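Local coordinates for protein VirX1 (Cyanophage Syn10, PDB 6QGM) that iodinates diverse substrates as a viral halogenase of the tryptophan halogenase family, probably with the help of a flavin, at residues 81-95 / 459-471. Residues are numbered along the deposited sequence; the frame is centred on the assembly and turned at random.
Sequences FTNFREGKGEVFEYP and HNGISFIIAGHGL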
ATOM      1  N   PHE B  81      31.219  -5.171  -9.903  1.00 55.63           N
ATOM      2  CA  PHE B  81      31.342  -5.989  -8.668  1.00 54.53           C
ATOM      3  C   PHE B  81      32.224  -7.200  -8.968  1.00 51.74           C
ATOM      4  O   PHE B  81      31.746  -8.198  -9.544  1.00 50.07           O
ATOM      5  CB  PHE B  81      29.956  -6.373  -8.145  1.00 56.83           C
ATOM      6  CG  PHE B  81      29.122  -5.179  -7.750  1.00 57.84           C
ATOM      7  CD1 PHE B  81      29.351  -4.515  -6.551  1.00 58.87           C
ATOM      8  CD2 PHE B  81      28.128  -4.692  -8.590  1.00 56.87           C
ATOM      9  CE1 PHE B  81      28.591  -3.407  -6.199  1.00 59.64           C
ATOM     10  CE2 PHE B  81      27.363  -3.589  -8.232  1.00 55.80           C
ATOM     11  CZ  PHE B  81      27.598  -2.945  -7.041  1.00 56.69           C
ATOM     12  N   THR B  82      33.495  -7.082  -8.590  1.00 52.06           N
ATOM     13  CA  THR B  82      34.489  -8.184  -8.592  1.00 53.24           C
ATOM     14  C   THR B  82      34.462  -8.860  -7.218  1.00 51.32           C
ATOM     15  O   THR B  82      34.415  -8.145  -6.208  1.00 48.61           O
ATOM     16  CB  THR B  82      35.884  -7.669  -8.964  1.00 55.21           C
ATOM     17  OG1 THR B  82      35.764  -6.947 -10.201  1.00 55.72           O
ATOM     18  CG2 THR B  82      36.915  -8.772  -9.066  1.00 55.45           C
ATOM     19  N   ASN B  83      34.421 -10.193  -7.212  1.00 52.47           N
ATOM     20  CA  ASN B  83      34.690 -11.078  -6.042  1.00 52.51           C
ATOM     21  C   ASN B  83      33.492 -11.135  -5.076  1.00 50.90           C
ATOM     22  O   ASN B  83      33.665 -11.693  -4.006  1.00 48.99           O
ATOM     23  CB  ASN B  83      35.971 -10.639  -5.322  1.00 53.55           C
ATOM     24  CG  ASN B  83      36.794 -11.796  -4.807  1.00 54.17           C
ATOM     25  OD1 ASN B  83      36.949 -12.796  -5.487  1.00 53.24           O
ATOM     26  ND2 ASN B  83      37.348 -11.670  -3.618  1.00 54.43           N
ATOM     27  N   PHE B  84      32.308 -10.655  -5.465  1.00 52.93           N
ATOM     28  CA  PHE B  84      31.149 -10.449  -4.558  1.00 52.48           C
ATOM     29  C   PHE B  84      30.227 -11.670  -4.492  1.00 54.82           C
ATOM     30  O   PHE B  84      29.593 -11.861  -3.435  1.00 62.36           O
ATOM     31  CB  PHE B  84      30.324  -9.229  -4.962  1.00 51.44           C
ATOM     32  CG  PHE B  84      30.521  -8.043  -4.054  1.00 52.09           C
ATOM     33  CD1 PHE B  84      31.524  -7.119  -4.308  1.00 51.39           C
ATOM     34  CD2 PHE B  84      29.706  -7.856  -2.947  1.00 51.96           C
ATOM     35  CE1 PHE B  84      31.712  -6.037  -3.467  1.00 52.61           C
ATOM     36  CE2 PHE B  84      29.889  -6.768  -2.112  1.00 53.50           C
ATOM     37  CZ  PHE B  84      30.902  -5.865  -2.366  1.00 54.62           C
ATOM     38  N   ARG B  85      30.095 -12.444  -5.564  1.00 53.48           N
ATOM     39  CA  ARG B  85      29.134 -13.579  -5.602  1.00 54.97           C
ATOM     40  C   ARG B  85      29.698 -14.741  -4.795  1.00 57.13           C
ATOM     41  O   ARG B  85      28.991 -15.231  -3.893  1.00 60.05           O
ATOM     42  CB  ARG B  85      28.829 -14.057  -7.023  1.00 56.65           C
ATOM     43  CG  ARG B  85      27.809 -15.191  -7.053  1.00 58.18           C
ATOM     44  CD  ARG B  85      27.354 -15.656  -8.429  1.00 58.08           C
ATOM     45  NE  ARG B  85      28.450 -16.224  -9.227  1.00 56.01           N
ATOM     46  CZ  ARG B  85      28.987 -15.660 -10.296  1.00 52.33           C
ATOM     47  NH1 ARG B  85      28.534 -14.506 -10.733  1.00 50.53           N
ATOM     48  NH2 ARG B  85      29.968 -16.261 -10.934  1.00 53.89           N
ATOM     49  N   GLU B  86      30.931 -15.142  -5.103  1.00 59.02           N
ATOM     50  CA  GLU B  86      31.498 -16.455  -4.700  1.00 59.52           C
ATOM     51  C   GLU B  86      32.955 -16.320  -4.221  1.00 57.35           C
ATOM     52  O   GLU B  86      33.497 -17.329  -3.756  1.00 57.32           O
ATOM     53  CB  GLU B  86      31.377 -17.363  -5.921  1.00 59.75           C
ATOM     54  CG  GLU B  86      31.206 -18.825  -5.615  1.00 61.46           C
ATOM     55  CD  GLU B  86      31.264 -19.644  -6.889  1.00 65.47           C
ATOM     56  OE1 GLU B  86      30.563 -19.237  -7.877  1.00 64.77           O
ATOM     57  OE2 GLU B  86      32.017 -20.661  -6.906  1.00 68.13           O
ATOM     58  N   GLY B  87      33.565 -15.139  -4.345  1.00 55.40           N
ATOM     59  CA  GLY B  87      34.943 -14.853  -3.910  1.00 57.83           C
ATOM     60  C   GLY B  87      36.001 -15.525  -4.774  1.00 58.92           C
ATOM     61  O   GLY B  87      37.020 -15.985  -4.209  1.00 62.24           O
ATOM     62  N   LYS B  88      35.807 -15.543  -6.097  1.00 57.77           N
ATOM     63  CA  LYS B  88      36.708 -16.226  -7.067  1.00 58.32           C
ATOM     64  C   LYS B  88      36.961 -15.345  -8.294  1.00 56.97           C
ATOM     65  O   LYS B  88      37.164 -15.899  -9.372  1.00 57.47           O
ATOM     66  CB  LYS B  88      36.096 -17.566  -7.478  1.00 58.51           C
ATOM     67  CG  LYS B  88      36.051 -18.628  -6.389  1.00 58.25           C
ATOM     68  CD  LYS B  88      35.264 -19.831  -6.839  1.00 58.51           C
ATOM     69  CE  LYS B  88      35.710 -21.129  -6.210  1.00 60.30           C
ATOM     70  NZ  LYS B  88      34.907 -22.242  -6.754  1.00 61.81           N
ATOM     71  N   GLY B  89      36.978 -14.017  -8.125  1.00 56.40           N
ATOM     72  CA  GLY B  89      37.313 -13.034  -9.173  1.00 56.12           C
ATOM     73  C   GLY B  89      36.191 -12.832 -10.180  1.00 57.93           C
ATOM     74  O   GLY B  89      36.398 -12.057 -11.136  1.00 61.62           O
ATOM     75  N   GLU B  90      35.044 -13.501 -10.015  1.00 57.48           N
ATOM     76  CA  GLU B  90      33.854 -13.337 -10.891  1.00 56.70           C
ATOM     77  C   GLU B  90      33.388 -11.878 -10.833  1.00 56.83           C
ATOM     78  O   GLU B  90      33.501 -11.246  -9.754  1.00 59.43           O
ATOM     79  CB  GLU B  90      32.714 -14.283 -10.489  1.00 55.94           C
ATOM     80  CG  GLU B  90      32.047 -13.932  -9.164  1.00 55.11           C
ATOM     81  CD  GLU B  90      32.839 -14.262  -7.911  1.00 53.65           C
ATOM     82  OE1 GLU B  90      33.682 -15.200  -7.953  1.00 52.52           O
ATOM     83  OE2 GLU B  90      32.600 -13.592  -6.889  1.00 54.35           O
ATOM     84  N   VAL B  91      32.841 -11.392 -11.950  1.00 55.50           N
ATOM     85  CA  VAL B  91      32.482  -9.962 -12.166  1.00 53.93           C
ATOM     86  C   VAL B  91      31.040  -9.871 -12.664  1.00 52.04           C
ATOM     87  O   VAL B  91      30.617 -10.726 -13.432  1.00 53.73           O
ATOM     88  CB  VAL B  91      33.451  -9.303 -13.162  1.00 53.41           C
ATOM     89  CG1 VAL B  91      33.157  -7.821 -13.309  1.00 54.55           C
ATOM     90  CG2 VAL B  91      34.899  -9.526 -12.772  1.00 54.81           C
ATOM     91  N   PHE B  92      30.324  -8.850 -12.222  1.00 51.20           N
ATOM     92  CA  PHE B  92      29.021  -8.454 -12.791  1.00 51.93           C
ATOM     93  C   PHE B  92      28.904  -6.937 -12.704  1.00 53.70           C
ATOM     94  O   PHE B  92      29.628  -6.320 -11.907  1.00 54.24           O
ATOM     95  CB  PHE B  92      27.885  -9.229 -12.130  1.00 51.50           C
ATOM     96  CG  PHE B  92      27.673  -8.999 -10.658  1.00 52.37           C
ATOM     97  CD1 PHE B  92      26.814  -8.006 -10.207  1.00 54.62           C
ATOM     98  CD2 PHE B  92      28.255  -9.831  -9.721  1.00 53.23           C
ATOM     99  CE1 PHE B  92      26.578  -7.823  -8.849  1.00 53.27           C
ATOM    100  CE2 PHE B  92      28.021  -9.645  -8.366  1.00 53.96           C
ATOM    101  CZ  PHE B  92      27.195  -8.635  -7.934  1.00 53.68           C
ATOM    102  N   GLU B  93      28.052  -6.358 -13.551  1.00 54.14           N
ATOM    103  CA  GLU B  93      27.887  -4.891 -13.641  1.00 53.81           C
ATOM    104  C   GLU B  93      26.484  -4.517 -13.162  1.00 54.67           C
ATOM    105  O   GLU B  93      25.545  -5.343 -13.285  1.00 56.69           O
ATOM    106  CB  GLU B  93      28.132  -4.427 -15.070  1.00 56.96           C
ATOM    107  CG  GLU B  93      29.382  -5.016 -15.705  1.00 59.58           C
ATOM    108  CD  GLU B  93      30.676  -4.225 -15.569  1.00 59.40           C
ATOM    109  OE1 GLU B  93      30.632  -3.047 -15.111  1.00 59.28           O
ATOM    110  OE2 GLU B  93      31.738  -4.793 -15.934  1.00 57.32           O
ATOM    111  N   TYR B  94      26.390  -3.323 -12.580  1.00 54.37           N
ATOM    112  CA  TYR B  94      25.169  -2.480 -12.525  1.00 50.74           C
ATOM    113  C   TYR B  94      25.445  -1.281 -13.423  1.00 49.86           C
ATOM    114  O   TYR B  94      25.997  -0.286 -12.967  1.00 47.43           O
ATOM    115  CB  TYR B  94      24.845  -2.079 -11.082  1.00 50.79           C
ATOM    116  CG  TYR B  94      23.585  -1.275 -10.905  1.00 52.21           C
ATOM    117  CD1 TYR B  94      22.598  -1.284 -11.879  1.00 55.10           C
ATOM    118  CD2 TYR B  94      23.366  -0.507  -9.768  1.00 52.84           C
ATOM    119  CE1 TYR B  94      21.422  -0.566 -11.722  1.00 54.79           C
ATOM    120  CE2 TYR B  94      22.193   0.211  -9.594  1.00 52.60           C
ATOM    121  CZ  TYR B  94      21.223   0.188 -10.580  1.00 53.77           C
ATOM    122  OH  TYR B  94      20.054   0.878 -10.451  1.00 58.69           O
ATOM    123  N   PRO B  95      25.125  -1.374 -14.740  1.00 50.54           N
ATOM    124  CA  PRO B  95      25.347  -0.274 -15.683  1.00 49.36           C
ATOM    125  C   PRO B  95      24.264   0.794 -15.520  1.00 49.61           C
ATOM    126  O   PRO B  95      23.201   0.439 -15.081  1.00 48.93           O
ATOM    127  CB  PRO B  95      25.230  -0.969 -17.038  1.00 49.40           C
ATOM    128  CG  PRO B  95      24.198  -2.030 -16.788  1.00 49.60           C
ATOM    129  CD  PRO B  95      24.500  -2.533 -15.393  1.00 49.10           C
ATOM    130  N   HIS B 459      11.855  -3.473  -9.662  1.00 69.77           N
ATOM    131  CA  HIS B 459      13.111  -3.815  -8.939  1.00 69.82           C
ATOM    132  C   HIS B 459      14.285  -2.942  -9.418  1.00 69.32           C
ATOM    133  O   HIS B 459      15.416  -3.345  -9.204  1.00 73.10           O
ATOM    134  CB  HIS B 459      13.459  -5.295  -9.131  1.00 69.49           C
ATOM    135  CG  HIS B 459      12.425  -6.290  -8.729  1.00 68.80           C
ATOM    136  ND1 HIS B 459      11.256  -5.968  -8.080  1.00 69.19           N
ATOM    137  CD2 HIS B 459      12.436  -7.636  -8.851  1.00 67.55           C
ATOM    138  CE1 HIS B 459      10.598  -7.084  -7.790  1.00 69.47           C
ATOM    139  NE2 HIS B 459      11.315  -8.119  -8.234  1.00 67.47           N
ATOM    140  N   ASN B 460      14.026  -1.800 -10.057  1.00 69.77           N
ATOM    141  CA  ASN B 460      15.057  -0.954 -10.713  1.00 71.05           C
ATOM    142  C   ASN B 460      16.366  -1.010  -9.917  1.00 64.30           C
ATOM    143  O   ASN B 460      16.559  -0.140  -9.055  1.00 63.28           O
ATOM    144  CB  ASN B 460      14.563   0.493 -10.922  1.00 82.03           C
ATOM    145  CG  ASN B 460      15.370   1.309 -11.933  1.00 91.30           C
ATOM    146  OD1 ASN B 460      16.582   1.096 -12.122  1.00 95.72           O
ATOM    147  ND2 ASN B 460      14.714   2.271 -12.584  1.00 89.53           N
ATOM    148  N   GLY B 461      17.242  -1.972 -10.225  1.00 56.41           N
ATOM    149  CA  GLY B 461      18.589  -2.044  -9.639  1.00 54.85           C
ATOM    150  C   GLY B 461      18.828  -3.366  -8.935  1.00 55.56           C
ATOM    151  O   GLY B 461      19.897  -3.984  -9.153  1.00 53.51           O
ATOM    152  N   ILE B 462      17.865  -3.787  -8.114  1.00 56.81           N
ATOM    153  CA  ILE B 462      17.868  -5.110  -7.430  1.00 56.59           C
ATOM    154  C   ILE B 462      18.108  -6.204  -8.477  1.00 53.66           C
ATOM    155  O   ILE B 462      18.876  -7.152  -8.177  1.00 54.16           O
ATOM    156  CB  ILE B 462      16.563  -5.328  -6.637  1.00 59.73           C
ATOM    157  CG1 ILE B 462      16.585  -4.515  -5.335  1.00 61.44           C
ATOM    158  CG2 ILE B 462      16.339  -6.814  -6.356  1.00 60.13           C
ATOM    159  CD1 ILE B 462      15.224  -4.325  -4.708  1.00 61.54           C
ATOM    160  N   SER B 463      17.481  -6.089  -9.646  1.00 51.34           N
ATOM    161  CA  SER B 463      17.550  -7.121 -10.707  1.00 51.62           C
ATOM    162  C   SER B 463      19.018  -7.395 -11.074  1.00 50.28           C
ATOM    163  O   SER B 463      19.380  -8.579 -11.151  1.00 49.96           O
ATOM    164  CB  SER B 463      16.717  -6.740 -11.896  1.00 52.98           C
ATOM    165  OG  SER B 463      15.350  -6.955 -11.617  1.00 57.74           O
ATOM    166  N   PHE B 464      19.847  -6.360 -11.235  1.00 47.66           N
ATOM    167  CA  PHE B 464      21.263  -6.525 -11.650  1.00 48.08           C
ATOM    168  C   PHE B 464      22.067  -7.233 -10.547  1.00 47.22           C
ATOM    169  O   PHE B 464      22.959  -8.027 -10.858  1.00 46.62           O
ATOM    170  CB  PHE B 464      21.900  -5.175 -11.971  1.00 49.20           C
ATOM    171  CG  PHE B 464      21.344  -4.505 -13.198  1.00 47.87           C
ATOM    172  CD1 PHE B 464      21.786  -4.850 -14.466  1.00 47.35           C
ATOM    173  CD2 PHE B 464      20.352  -3.547 -13.073  1.00 48.56           C
ATOM    174  CE1 PHE B 464      21.253  -4.239 -15.589  1.00 48.14           C
ATOM    175  CE2 PHE B 464      19.822  -2.931 -14.195  1.00 49.02           C
ATOM    176  CZ  PHE B 464      20.258  -3.297 -15.451  1.00 49.47           C
ATOM    177  N   ILE B 465      21.753  -6.945  -9.291  1.00 49.47           N
ATOM    178  CA  ILE B 465      22.487  -7.446  -8.091  1.00 50.28           C
ATOM    179  C   ILE B 465      22.166  -8.935  -7.867  1.00 48.16           C
ATOM    180  O   ILE B 465      23.127  -9.725  -7.792  1.00 50.22           O
ATOM    181  CB  ILE B 465      22.151  -6.583  -6.860  1.00 52.98           C
ATOM    182  CG1 ILE B 465      22.496  -5.107  -7.081  1.00 53.43           C
ATOM    183  CG2 ILE B 465      22.846  -7.127  -5.615  1.00 55.23           C
ATOM    184  CD1 ILE B 465      23.888  -4.857  -7.616  1.00 53.00           C
ATOM    185  N   ILE B 466      20.891  -9.312  -7.780  1.00 46.32           N
ATOM    186  CA  ILE B 466      20.487 -10.735  -7.551  1.00 48.09           C
ATOM    187  C   ILE B 466      20.788 -11.592  -8.797  1.00 46.11           C
ATOM    188  O   ILE B 466      21.129 -12.781  -8.619  1.00 45.45           O
ATOM    189  CB  ILE B 466      19.024 -10.863  -7.067  1.00 48.97           C
ATOM    190  CG1 ILE B 466      18.008 -10.412  -8.115  1.00 49.68           C
ATOM    191  CG2 ILE B 466      18.834 -10.135  -5.745  1.00 49.97           C
ATOM    192  CD1 ILE B 466      16.575 -10.584  -7.687  1.00 49.56           C
ATOM    193  N   ALA B 467      20.715 -11.017 -10.000  1.00 45.56           N
ATOM    194  CA  ALA B 467      21.171 -11.666 -11.259  1.00 46.30           C
ATOM    195  C   ALA B 467      22.656 -12.025 -11.142  1.00 47.13           C
ATOM    196  O   ALA B 467      23.000 -13.206 -11.403  1.00 49.00           O
ATOM    197  CB  ALA B 467      20.931 -10.778 -12.457  1.00 44.27           C
ATOM    198  N   GLY B 468      23.492 -11.045 -10.762  1.00 46.50           N
ATOM    199  CA  GLY B 468      24.955 -11.187 -10.630  1.00 46.32           C
ATOM    200  C   GLY B 468      25.328 -12.171  -9.546  1.00 49.29           C
ATOM    201  O   GLY B 468      26.406 -12.792  -9.663  1.00 54.57           O
ATOM    202  N   HIS B 469      24.489 -12.306  -8.519  1.00 48.46           N
ATOM    203  CA  HIS B 469      24.713 -13.258  -7.398  1.00 50.23           C
ATOM    204  C   HIS B 469      24.241 -14.659  -7.801  1.00 50.69           C
ATOM    205  O   HIS B 469      24.409 -15.576  -6.997  1.00 52.34           O
ATOM    206  CB  HIS B 469      24.024 -12.761  -6.125  1.00 52.25           C
ATOM    207  CG  HIS B 469      24.820 -11.767  -5.345  1.00 55.00           C
ATOM    208  ND1 HIS B 469      26.191 -11.850  -5.211  1.00 55.87           N
ATOM    209  CD2 HIS B 469      24.439 -10.691  -4.619  1.00 55.64           C
ATOM    210  CE1 HIS B 469      26.616 -10.859  -4.453  1.00 56.34           C
ATOM    211  NE2 HIS B 469      25.556 -10.129  -4.076  1.00 56.07           N
ATOM    212  N   GLY B 470      23.652 -14.804  -8.992  1.00 49.96           N
ATOM    213  CA  GLY B 470      23.310 -16.098  -9.615  1.00 48.67           C
ATOM    214  C   GLY B 470      21.886 -16.533  -9.325  1.00 46.55           C
ATOM    215  O   GLY B 470      21.626 -17.728  -9.364  1.00 46.57           O
ATOM    216  N   LEU B 471      20.982 -15.596  -9.085  1.00 46.71           N
ATOM    217  CA  LEU B 471      19.537 -15.899  -8.897  1.00 47.24           C
ATOM    218  C   LEU B 471      18.772 -15.636 -10.204  1.00 45.69           C
ATOM    219  O   LEU B 471      19.205 -14.814 -10.989  1.00 46.17           O
ATOM    220  CB  LEU B 471      19.001 -15.053  -7.735  1.00 47.57           C
ATOM    221  CG  LEU B 471      19.644 -15.302  -6.376  1.00 47.55           C
ATOM    222  CD1 LEU B 471      19.497 -14.093  -5.470  1.00 47.69           C
ATOM    223  CD2 LEU B 471      19.054 -16.522  -5.719  1.00 47.77           C
TER
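Strand 91-95 and helix 462-468 run antiparallel, Phe92 lying by Gly468 and Tyr94 by Phe464. Their axes approach to 8.0 Å at an angle of 176°. Gly468, which has no side chain, brings its CA over one face of the Phe92 ring, 3.7 Å from the centroid, in a CH-pi contact. Phe81 CB covers the opposite face, so the ring is clamped between helix and neighbouring strand. The far edge of this ring points at the face of His469 in an edge-to-face pair, planes 66° apart.

At the helix C-terminus, where Gly470 forms a Schellman motif, Arg85 NH1 donates to Gly468 O at 2.9 Å. The bond is nearly straight, and the oxygen lies in the guanidinium plane. The arginine chain bends at chi3 (63°), which turns its end back to this carbonyl. Glu90 CG packs on one guanidinium face. The Glu90 carboxylate grips the turn itself, with OE2 accepting from the backbone N of Glu86 and Gly87.

At the other end, Tyr94 CD1 meets Phe464 CD2 at 3.4 Å, the rings oblique. Tyr94 OH lies against Gly461 CA at the N-cap position, and Pro95 CD touches Phe464 CE1.

Strand 91-95 edges a mixed sheet and pairs with strand 78-82. Helix 382-408 meets Tyr94 and Ile465 through Phe402, and His406 O accepts from His469 NE2. Helix 441-451 packs on Ile462 and Ile466.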